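Local structure of aminotransferase (Paracoccus denitrificans, 4GRX) at residues G67-V72 against V434-F439; R59-A64 against G423-P428; E235-A240 against R385-M390. The protein probably transfers amino groups between amine or omega-amino acid donors and carbonyl acceptors, using pyridoxal phosphate held as an internal aldimine on a lysine. All blocks are in the same frame, centred on the assembly; numbering follows the deposited sequence.

Contact 1: residues G67-V72 against V434-F439; sequences GLWNMV and VLCPPF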
loop_
_atom_site.group_PDB
_atom_site.type_symbol
_atom_site.label_atom_id
_atom_site.label_comp_id
_atom_site.label_asym_id
_atom_site.label_seq_id
_atom_site.Cartn_x
_atom_site.Cartn_y
_atom_site.Cartn_z
ATOM N N GLY A 67 1.605 3.243 -19.564
ATOM C CA GLY A 67 0.499 3.022 -18.648
ATOM C C GLY A 67 0.569 4.132 -17.617
ATOM O O GLY A 67 0.002 5.208 -17.799
ATOM N N LEU A 68 1.325 3.890 -16.554
ATOM C CA LEU A 68 1.453 4.866 -15.493
ATOM C C LEU A 68 2.900 5.076 -15.076
ATOM O O LEU A 68 3.252 4.836 -13.934
ATOM C CB LEU A 68 0.613 4.411 -14.321
ATOM C CG LEU A 68 0.029 5.468 -13.404
ATOM C CD1 LEU A 68 -0.351 6.734 -14.153
ATOM C CD2 LEU A 68 -1.159 4.849 -12.689
ATOM N N TRP A 69 3.725 5.548 -16.015
ATOM C CA TRP A 69 5.195 5.695 -15.855
ATOM C C TRP A 69 5.953 4.398 -15.754
ATOM O O TRP A 69 7.146 4.363 -16.025
ATOM C CB TRP A 69 5.585 6.557 -14.644
ATOM C CG TRP A 69 4.847 7.857 -14.491
ATOM C CD1 TRP A 69 3.613 8.063 -13.884
ATOM C CD2 TRP A 69 5.294 9.195 -14.912
ATOM N NE1 TRP A 69 3.272 9.395 -13.908
ATOM C CE2 TRP A 69 4.229 10.126 -14.514
ATOM C CE3 TRP A 69 6.414 9.691 -15.553
ATOM C CZ2 TRP A 69 4.311 11.489 -14.762
ATOM C CZ3 TRP A 69 6.485 11.069 -15.802
ATOM C CH2 TRP A 69 5.459 11.943 -15.414
ATOM N N ASN A 70 5.271 3.328 -15.367
ATOM C CA ASN A 70 5.916 2.107 -14.896
ATOM C C ASN A 70 6.127 0.973 -15.914
ATOM O O ASN A 70 6.989 0.113 -15.711
ATOM C CB ASN A 70 5.152 1.572 -13.674
ATOM C CG ASN A 70 3.691 1.258 -13.978
ATOM O OD1 ASN A 70 3.121 1.740 -14.951
ATOM N ND2 ASN A 70 3.079 0.455 -13.128
ATOM N N MET A 71 5.346 0.942 -16.991
ATOM C CA MET A 71 5.483 -0.172 -17.960
ATOM C C MET A 71 6.625 0.040 -18.975
ATOM O O MET A 71 6.440 -0.093 -20.185
ATOM C CB MET A 71 4.165 -0.439 -18.695
ATOM C CG MET A 71 2.954 -0.478 -17.797
ATOM S SD MET A 71 2.595 -2.140 -17.248
ATOM C CE MET A 71 1.787 -1.675 -15.706
ATOM N N VAL A 72 7.807 0.347 -18.468
ATOM C CA VAL A 72 8.949 0.699 -19.311
ATOM C C VAL A 72 9.360 -0.392 -20.304
ATOM O O VAL A 72 9.979 -0.102 -21.326
ATOM C CB VAL A 72 10.154 1.117 -18.451
ATOM C CG1 VAL A 72 9.749 2.268 -17.533
ATOM C CG2 VAL A 72 10.665 -0.075 -17.651
ATOM N N VAL A 434 2.001 15.661 -20.951
ATOM C CA VAL A 434 3.099 14.813 -20.516
ATOM C C VAL A 434 3.310 13.642 -21.461
ATOM O O VAL A 434 2.363 13.039 -21.964
ATOM C CB VAL A 434 2.851 14.308 -19.083
ATOM C CG1 VAL A 434 3.877 13.274 -18.668
ATOM C CG2 VAL A 434 2.873 15.471 -18.114
ATOM N N LEU A 435 4.572 13.332 -21.707
ATOM C CA LEU A 435 4.940 12.204 -22.524
ATOM C C LEU A 435 5.999 11.428 -21.765
ATOM O O LEU A 435 7.058 11.982 -21.393
ATOM C CB LEU A 435 5.473 12.692 -23.863
ATOM C CG LEU A 435 4.504 13.337 -24.858
ATOM C CD1 LEU A 435 5.266 13.785 -26.101
ATOM C CD2 LEU A 435 3.362 12.393 -25.246
ATOM N N CYS A 436 5.694 10.163 -21.482
ATOM C CA CYS A 436 6.617 9.279 -20.769
ATOM C C CYS A 436 6.480 7.835 -21.251
ATOM O O CYS A 436 6.089 6.945 -20.478
ATOM C CB CYS A 436 6.437 9.390 -19.241
ATOM S SG CYS A 436 4.791 8.979 -18.601
ATOM N N PRO A 437 6.821 7.597 -22.537
ATOM C CA PRO A 437 6.610 6.300 -23.191
ATOM C C PRO A 437 7.510 5.189 -22.622
ATOM O O PRO A 437 8.504 5.488 -21.960
ATOM C CB PRO A 437 6.980 6.576 -24.663
ATOM C CG PRO A 437 7.600 7.938 -24.710
ATOM C CD PRO A 437 7.711 8.473 -23.323
ATOM N N PRO A 438 7.179 3.906 -22.885
ATOM C CA PRO A 438 8.122 2.861 -22.451
ATOM C C PRO A 438 9.519 3.039 -23.067
ATOM O O PRO A 438 9.690 3.658 -24.127
ATOM C CB PRO A 438 7.489 1.571 -22.979
ATOM C CG PRO A 438 6.065 1.900 -23.243
ATOM C CD PRO A 438 6.046 3.341 -23.639
ATOM N N PHE A 439 10.511 2.484 -22.385
ATOM C CA PHE A 439 11.885 2.496 -22.875
ATOM C C PHE A 439 12.061 1.699 -24.179
ATOM O O PHE A 439 12.903 2.039 -25.000
ATOM C CB PHE A 439 12.842 1.987 -21.790
ATOM C CG PHE A 439 12.822 2.790 -20.498
ATOM C CD1 PHE A 439 13.435 2.283 -19.352
ATOM C CD2 PHE A 439 12.196 4.043 -20.417
ATOM C CE1 PHE A 439 13.436 3.010 -18.167
ATOM C CE2 PHE A 439 12.190 4.769 -19.230
ATOM C CZ PHE A 439 12.813 4.254 -18.103
#
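A buried, largely apolar contact, Trp69 and Val72 against Cys436 and Phe439, brings the loop after strand 60-63 onto the chain leaving strand 432-435, close to the centre of the subunit. Trp69 lays its indole over Cys436, whose SG, set between the backbone N and the carbonyl carbon (chi1 60°), sits over one face of the six-membered ring, 3.8 Å from its centroid and 24° off the normal: a sulfur-aromatic contact. The closest ring atom is Trp69 CE3, 3.5 Å from Cys436 SG, so the sulfur stands toward the rim. Farther out, Val434 CG1 approaches Trp69 CH2 obliquely at 3.9 Å, the two side chains crossing at about a right angle. The Trp69 side chain is also about 5 Å from the bound delta-amino valeric acid, which puts this contact next to the ligand pocket of a class III, pyridoxal phosphate-dependent aminotransferase. At the other end Val72 and Phe439 lie side by side, pointing the same way. Val72 CB stands over the face of the Phe439 ring in a CH-pi contact, 3.7 Å from the centroid, while Val72 CG1 reaches across to Phe439 CZ. A leucine in place of Phe439 has no ring face, and would probably leave a gap against Val72 CB and CG1. Phe439 N gives a weak hydrogen bond to Val72 O at 2.8 Å, bent to 122° at the hydrogen. Beside it, Pro438 CB packs on the carbonyl oxygens of Met71 and Val72. Arg276 joins the segments from outside, hydrogen-bonding to Trp69 O through NH2 and to Pro437 O through NH1.

Contact 2: residues R59-A64 against G423-P428; sequences RRYLDA and GLICRP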
loop_
_atom_site.group_PDB
_atom_site.type_symbol
_atom_site.label_atom_id
_atom_site.label_comp_id
_atom_site.label_asym_id
_atom_site.label_seq_id
_atom_site.Cartn_x
_atom_site.Cartn_y
_atom_site.Cartn_z
ATOM N N ARG A 59 -9.993 -1.874 -30.573
ATOM C CA ARG A 59 -9.348 -0.600 -30.871
ATOM C C ARG A 59 -7.979 -0.530 -30.199
ATOM O O ARG A 59 -7.841 -0.844 -29.025
ATOM C CB ARG A 59 -10.240 0.581 -30.475
ATOM C CG ARG A 59 -10.023 1.826 -31.334
ATOM C CD ARG A 59 -10.797 3.039 -30.824
ATOM N NE ARG A 59 -12.223 2.986 -31.171
ATOM C CZ ARG A 59 -13.208 2.587 -30.358
ATOM N NH1 ARG A 59 -12.963 2.185 -29.105
ATOM N NH2 ARG A 59 -14.460 2.597 -30.812
ATOM N N ARG A 60 -6.973 -0.118 -30.957
ATOM C CA ARG A 60 -5.580 -0.224 -30.541
ATOM C C ARG A 60 -4.967 1.163 -30.325
ATOM O O ARG A 60 -5.221 2.080 -31.101
ATOM C CB ARG A 60 -4.828 -1.035 -31.606
ATOM C CG ARG A 60 -3.324 -1.175 -31.468
ATOM C CD ARG A 60 -2.748 -1.663 -32.797
ATOM N NE ARG A 60 -1.333 -2.006 -32.681
ATOM C CZ ARG A 60 -0.871 -3.213 -32.355
ATOM N NH1 ARG A 60 -1.716 -4.218 -32.122
ATOM N NH2 ARG A 60 0.440 -3.414 -32.260
ATOM N N TYR A 61 -4.183 1.311 -29.259
ATOM C CA TYR A 61 -3.612 2.611 -28.865
ATOM C C TYR A 61 -2.116 2.528 -28.515
ATOM O O TYR A 61 -1.666 1.577 -27.869
ATOM C CB TYR A 61 -4.345 3.207 -27.655
ATOM C CG TYR A 61 -5.866 3.085 -27.634
ATOM C CD1 TYR A 61 -6.491 1.879 -27.296
ATOM C CD2 TYR A 61 -6.684 4.198 -27.894
ATOM C CE1 TYR A 61 -7.873 1.778 -27.245
ATOM C CE2 TYR A 61 -8.069 4.098 -27.853
ATOM C CZ TYR A 61 -8.655 2.887 -27.527
ATOM O OH TYR A 61 -10.024 2.775 -27.488
ATOM N N LEU A 62 -1.357 3.543 -28.922
ATOM C CA LEU A 62 0.021 3.706 -28.468
ATOM C C LEU A 62 0.060 4.440 -27.120
ATOM O O LEU A 62 -0.152 5.649 -27.063
ATOM C CB LEU A 62 0.822 4.457 -29.525
ATOM C CG LEU A 62 2.267 4.843 -29.234
ATOM C CD1 LEU A 62 3.107 3.614 -28.925
ATOM C CD2 LEU A 62 2.829 5.607 -30.425
ATOM N N ASP A 63 0.314 3.709 -26.037
ATOM C CA ASP A 63 0.283 4.306 -24.688
ATOM C C ASP A 63 1.593 5.015 -24.383
ATOM O O ASP A 63 2.543 4.394 -23.924
ATOM C CB ASP A 63 -0.047 3.265 -23.599
ATOM C CG ASP A 63 -0.273 3.899 -22.228
ATOM O OD1 ASP A 63 0.489 4.819 -21.845
ATOM O OD2 ASP A 63 -1.217 3.478 -21.508
ATOM N N ALA A 64 1.626 6.321 -24.638
ATOM C CA ALA A 64 2.825 7.136 -24.441
ATOM C C ALA A 64 2.984 7.567 -22.986
ATOM O O ALA A 64 3.773 8.453 -22.681
ATOM C CB ALA A 64 2.795 8.356 -25.348
ATOM N N GLY A 423 -5.882 7.305 -31.410
ATOM C CA GLY A 423 -5.069 6.149 -31.071
ATOM C C GLY A 423 -3.791 6.443 -30.307
ATOM O O GLY A 423 -2.803 5.720 -30.471
ATOM N N LEU A 424 -3.802 7.481 -29.461
ATOM C CA LEU A 424 -2.620 7.833 -28.657
ATOM C C LEU A 424 -3.004 8.045 -27.209
ATOM O O LEU A 424 -3.721 8.991 -26.897
ATOM C CB LEU A 424 -1.891 9.086 -29.216
ATOM C CG LEU A 424 -0.801 9.803 -28.376
ATOM C CD1 LEU A 424 0.436 8.945 -28.221
ATOM C CD2 LEU A 424 -0.394 11.163 -28.934
ATOM N N ILE A 425 -2.547 7.176 -26.313
ATOM C CA ILE A 425 -2.779 7.449 -24.896
ATOM C C ILE A 425 -1.759 8.505 -24.467
ATOM O O ILE A 425 -0.544 8.277 -24.495
ATOM C CB ILE A 425 -2.707 6.197 -23.990
ATOM C CG1 ILE A 425 -3.803 5.160 -24.333
ATOM C CG2 ILE A 425 -2.719 6.602 -22.523
ATOM C CD1 ILE A 425 -5.205 5.696 -24.502
ATOM N N CYS A 426 -2.276 9.675 -24.111
ATOM C CA CYS A 426 -1.463 10.785 -23.658
ATOM C C CYS A 426 -2.234 11.426 -22.541
ATOM O O CYS A 426 -3.365 11.859 -22.761
ATOM C CB CYS A 426 -1.278 11.796 -24.784
ATOM S SG CYS A 426 -0.376 13.284 -24.310
ATOM N N ARG A 427 -1.647 11.486 -21.347
ATOM C CA ARG A 427 -2.372 12.030 -20.209
ATOM C C ARG A 427 -1.806 13.345 -19.665
ATOM O O ARG A 427 -0.787 13.340 -18.965
ATOM C CB ARG A 427 -2.481 10.998 -19.083
ATOM C CG ARG A 427 -3.813 11.047 -18.333
ATOM C CD ARG A 427 -4.297 12.468 -18.086
ATOM N NE ARG A 427 -5.734 12.571 -18.283
ATOM C CZ ARG A 427 -6.402 13.691 -18.550
ATOM N NH1 ARG A 427 -5.786 14.865 -18.684
ATOM N NH2 ARG A 427 -7.717 13.621 -18.701
ATOM N N PRO A 428 -2.478 14.470 -19.973
ATOM C CA PRO A 428 -2.122 15.783 -19.478
ATOM C C PRO A 428 -2.475 15.940 -18.026
ATOM O O PRO A 428 -3.547 15.547 -17.608
ATOM C CB PRO A 428 -2.998 16.719 -20.315
ATOM C CG PRO A 428 -3.220 15.970 -21.583
ATOM C CD PRO A 428 -3.467 14.580 -21.057
#
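Leu62 and Ala64 pair with Gly423 and Ile425 through three backbone hydrogen bonds. Leu62 N donates, nearly straight at 166°, to Gly423 O at 3.0 Å, an oxygen that takes a second bond from Lys452 NZ of helix 443-463. Leu62 O in turn accepts from Ile425 N at 2.9 Å. Ala64 N closes the series on Ile425 O, also at 2.9 Å, and lies in the plane of that carbonyl, whereas the other two donors stand above theirs. On the face carrying Asp63 and Ile425, Asp63 CG is anti to the backbone N (chi1 -172°), and the carboxylate lies against the isoleucine methyl, Asp63 OD2 being 3.6 Å from Ile425 CG2. Polar ends on this face are satisfied from outside: Asp63 OD1 by Asn65 N and, weakly, Gly67 N; Asp63 OD2 by the hydroxyl of Tyr94 of the second subunit; the Tyr61 hydroxyl by Asp55 OD2. Ile425 CG1 also meets Tyr61 CB at 3.9 Å. Leu424 CD1 touches Ala64 CB at 3.8 Å, on the other side of the sheet. Gly423, with positive phi, is the C-prime residue of the Schellman motif ending helix 411-421; directly after it the chain enters a short parallel strand, outermost in this chain's sheet and bridged Leu62 to Leu424 and Asp63 to Ile425, which completes a small mixed sheet whose other strands come from near the N terminus.

Contact 3: residues E235-A240 against R385-M390; sequences EPVMGA and RGIGFM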
loop_
_atom_site.group_PDB
_atom_site.type_symbol
_atom_site.label_atom_id
_atom_site.label_comp_id
_atom_site.label_asym_id
_atom_site.label_seq_id
_atom_site.Cartn_x
_atom_site.Cartn_y
_atom_site.Cartn_z
ATOM N N GLU A 235 11.629 14.720 -5.336
ATOM C CA GLU A 235 11.842 14.033 -6.596
ATOM C C GLU A 235 12.968 14.772 -7.321
ATOM O O GLU A 235 12.960 16.019 -7.358
ATOM C CB GLU A 235 10.602 14.128 -7.471
ATOM C CG GLU A 235 9.374 13.436 -6.924
ATOM C CD GLU A 235 8.104 14.031 -7.486
ATOM O OE1 GLU A 235 7.532 14.901 -6.796
ATOM O OE2 GLU A 235 7.694 13.655 -8.614
ATOM N N PRO A 236 13.944 14.033 -7.896
ATOM C CA PRO A 236 14.984 14.762 -8.646
ATOM C C PRO A 236 14.373 15.597 -9.783
ATOM O O PRO A 236 14.688 16.790 -9.917
ATOM C CB PRO A 236 15.903 13.648 -9.169
ATOM C CG PRO A 236 15.693 12.519 -8.212
ATOM C CD PRO A 236 14.246 12.597 -7.784
ATOM N N VAL A 237 13.503 14.965 -10.570
ATOM C CA VAL A 237 12.685 15.636 -11.567
ATOM C C VAL A 237 11.250 15.366 -11.138
ATOM O O VAL A 237 10.903 14.210 -10.876
ATOM C CB VAL A 237 12.866 15.023 -12.968
ATOM C CG1 VAL A 237 12.050 15.791 -13.999
ATOM C CG2 VAL A 237 14.320 14.999 -13.377
ATOM N N MET A 238 10.424 16.410 -11.055
ATOM C CA MET A 238 9.034 16.249 -10.621
ATOM C C MET A 238 8.178 15.549 -11.685
ATOM O O MET A 238 8.085 16.004 -12.819
ATOM C CB MET A 238 8.440 17.600 -10.225
ATOM C CG MET A 238 9.045 18.196 -8.964
ATOM S SD MET A 238 8.198 19.716 -8.495
ATOM C CE MET A 238 8.739 19.929 -6.806
ATOM N N GLY A 239 7.568 14.428 -11.316
ATOM C CA GLY A 239 6.822 13.601 -12.263
ATOM C C GLY A 239 5.383 14.045 -12.448
ATOM O O GLY A 239 5.065 14.776 -13.401
ATOM N N ALA A 240 4.512 13.597 -11.542
ATOM C CA ALA A 240 3.071 13.845 -11.634
ATOM C C ALA A 240 2.710 15.315 -11.461
ATOM O O ALA A 240 1.614 15.733 -11.828
ATOM C CB ALA A 240 2.311 12.990 -10.643
ATOM N N ARG A 385 9.932 21.017 -21.888
ATOM C CA ARG A 385 10.860 20.733 -20.793
ATOM C C ARG A 385 10.906 19.238 -20.491
ATOM O O ARG A 385 9.977 18.487 -20.806
ATOM C CB ARG A 385 10.463 21.497 -19.520
ATOM C CG ARG A 385 9.033 21.235 -19.077
ATOM C CD ARG A 385 8.687 21.824 -17.715
ATOM N NE ARG A 385 7.386 21.283 -17.327
ATOM C CZ ARG A 385 6.219 21.901 -17.499
ATOM N NH1 ARG A 385 6.156 23.122 -18.007
ATOM N NH2 ARG A 385 5.103 21.286 -17.152
ATOM N N GLY A 386 12.000 18.822 -19.866
ATOM C CA GLY A 386 12.170 17.449 -19.441
ATOM C C GLY A 386 13.573 16.968 -19.715
ATOM O O GLY A 386 14.502 17.764 -19.876
ATOM N N ILE A 387 13.711 15.650 -19.797
ATOM C CA ILE A 387 15.009 15.009 -19.942
ATOM C C ILE A 387 14.790 13.517 -20.233
ATOM O O ILE A 387 13.738 12.962 -19.878
ATOM C CB ILE A 387 15.861 15.247 -18.672
ATOM C CG1 ILE A 387 17.334 14.891 -18.913
ATOM C CG2 ILE A 387 15.236 14.555 -17.449
ATOM C CD1 ILE A 387 18.282 15.496 -17.897
ATOM N N GLY A 388 15.765 12.874 -20.882
ATOM C CA GLY A 388 15.682 11.449 -21.184
ATOM C C GLY A 388 14.359 11.097 -21.831
ATOM O O GLY A 388 14.009 11.649 -22.867
ATOM N N PHE A 389 13.613 10.189 -21.212
ATOM C CA PHE A 389 12.289 9.818 -21.719
ATOM C C PHE A 389 11.159 10.322 -20.824
ATOM O O PHE A 389 10.186 9.597 -20.566
ATOM C CB PHE A 389 12.182 8.303 -21.884
ATOM C CG PHE A 389 12.517 7.807 -23.259
ATOM C CD1 PHE A 389 13.460 8.464 -24.053
ATOM C CD2 PHE A 389 11.903 6.656 -23.757
ATOM C CE1 PHE A 389 13.772 7.991 -25.318
ATOM C CE2 PHE A 389 12.216 6.174 -25.015
ATOM C CZ PHE A 389 13.156 6.842 -25.800
ATOM N N MET A 390 11.287 11.554 -20.335
ATOM C CA MET A 390 10.198 12.201 -19.616
ATOM C C MET A 390 10.119 13.675 -19.995
ATOM O O MET A 390 11.095 14.418 -19.872
ATOM C CB MET A 390 10.310 11.970 -18.106
ATOM C CG MET A 390 11.503 12.603 -17.419
ATOM S SD MET A 390 11.633 12.122 -15.690
ATOM C CE MET A 390 10.114 12.744 -14.956
#
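Val237 and Met390 carry most of this contact, and Ile387 adds a smaller share. The Met390 chain starts with CG between the backbone N and the carbonyl carbon (chi1 66°), runs extended through chi2 and bends at chi3 (-62°), which turns CE onto the valine. Met390 CE lies 3.7 Å from Val237 CG1, with Met390 SD following at 4.1 Å from the same methyl. The two side chains slide past each other in opposite directions. The other branch, Val237 CG2, faces Ile387 CG2 more loosely at 4.2 Å. Met390 CE also comes near Gly239 CA, at 4.3 Å. Ile387 and Met390 are the ends of a type II' turn, doubly tied by Ile387 N to Met390 O and Met390 N to Ile387 O, so this hairpin between strands 381-387 and 390-395 presents both side chains to one valine. The opposing loop is braced internally by Glu235 OE2, which accepts from Gly239 N at 2.8 Å in a straight bond. Glu235 OE1 links the loop to the N-H of Tyr162, a residue of the delta-amino valeric acid pocket. The contact is made mainly by the methyls of Val237 and Ile387 and the thioether end of Met390, so the two segments are held by van der Waals contact and the burial of apolar surface, with no directional bond between them.

From the N terminus, strand 60-63 comes first, and contact 2 joins it to strand 424-425; a few residues on, 67-72 waits for 434-439, which closes contact 1. The two long loops therefore cross, their segments alternating along the chain. Contact 3, between 235-240 and 385-390, falls wholly within both. Contacts 1 and 2 adjoin: Cys436 N lies 2.8 Å from Ala64 O, a probable hydrogen bond, and both reach the second subunit. Contacts 1 and 3 meet where Trp69 CH2 packs on Gly239 O, whereas 2 and 3 do not touch. Together they connect the N-terminal sheet, the C-terminal three-stranded sheet and a loop of the large seven-stranded sheet.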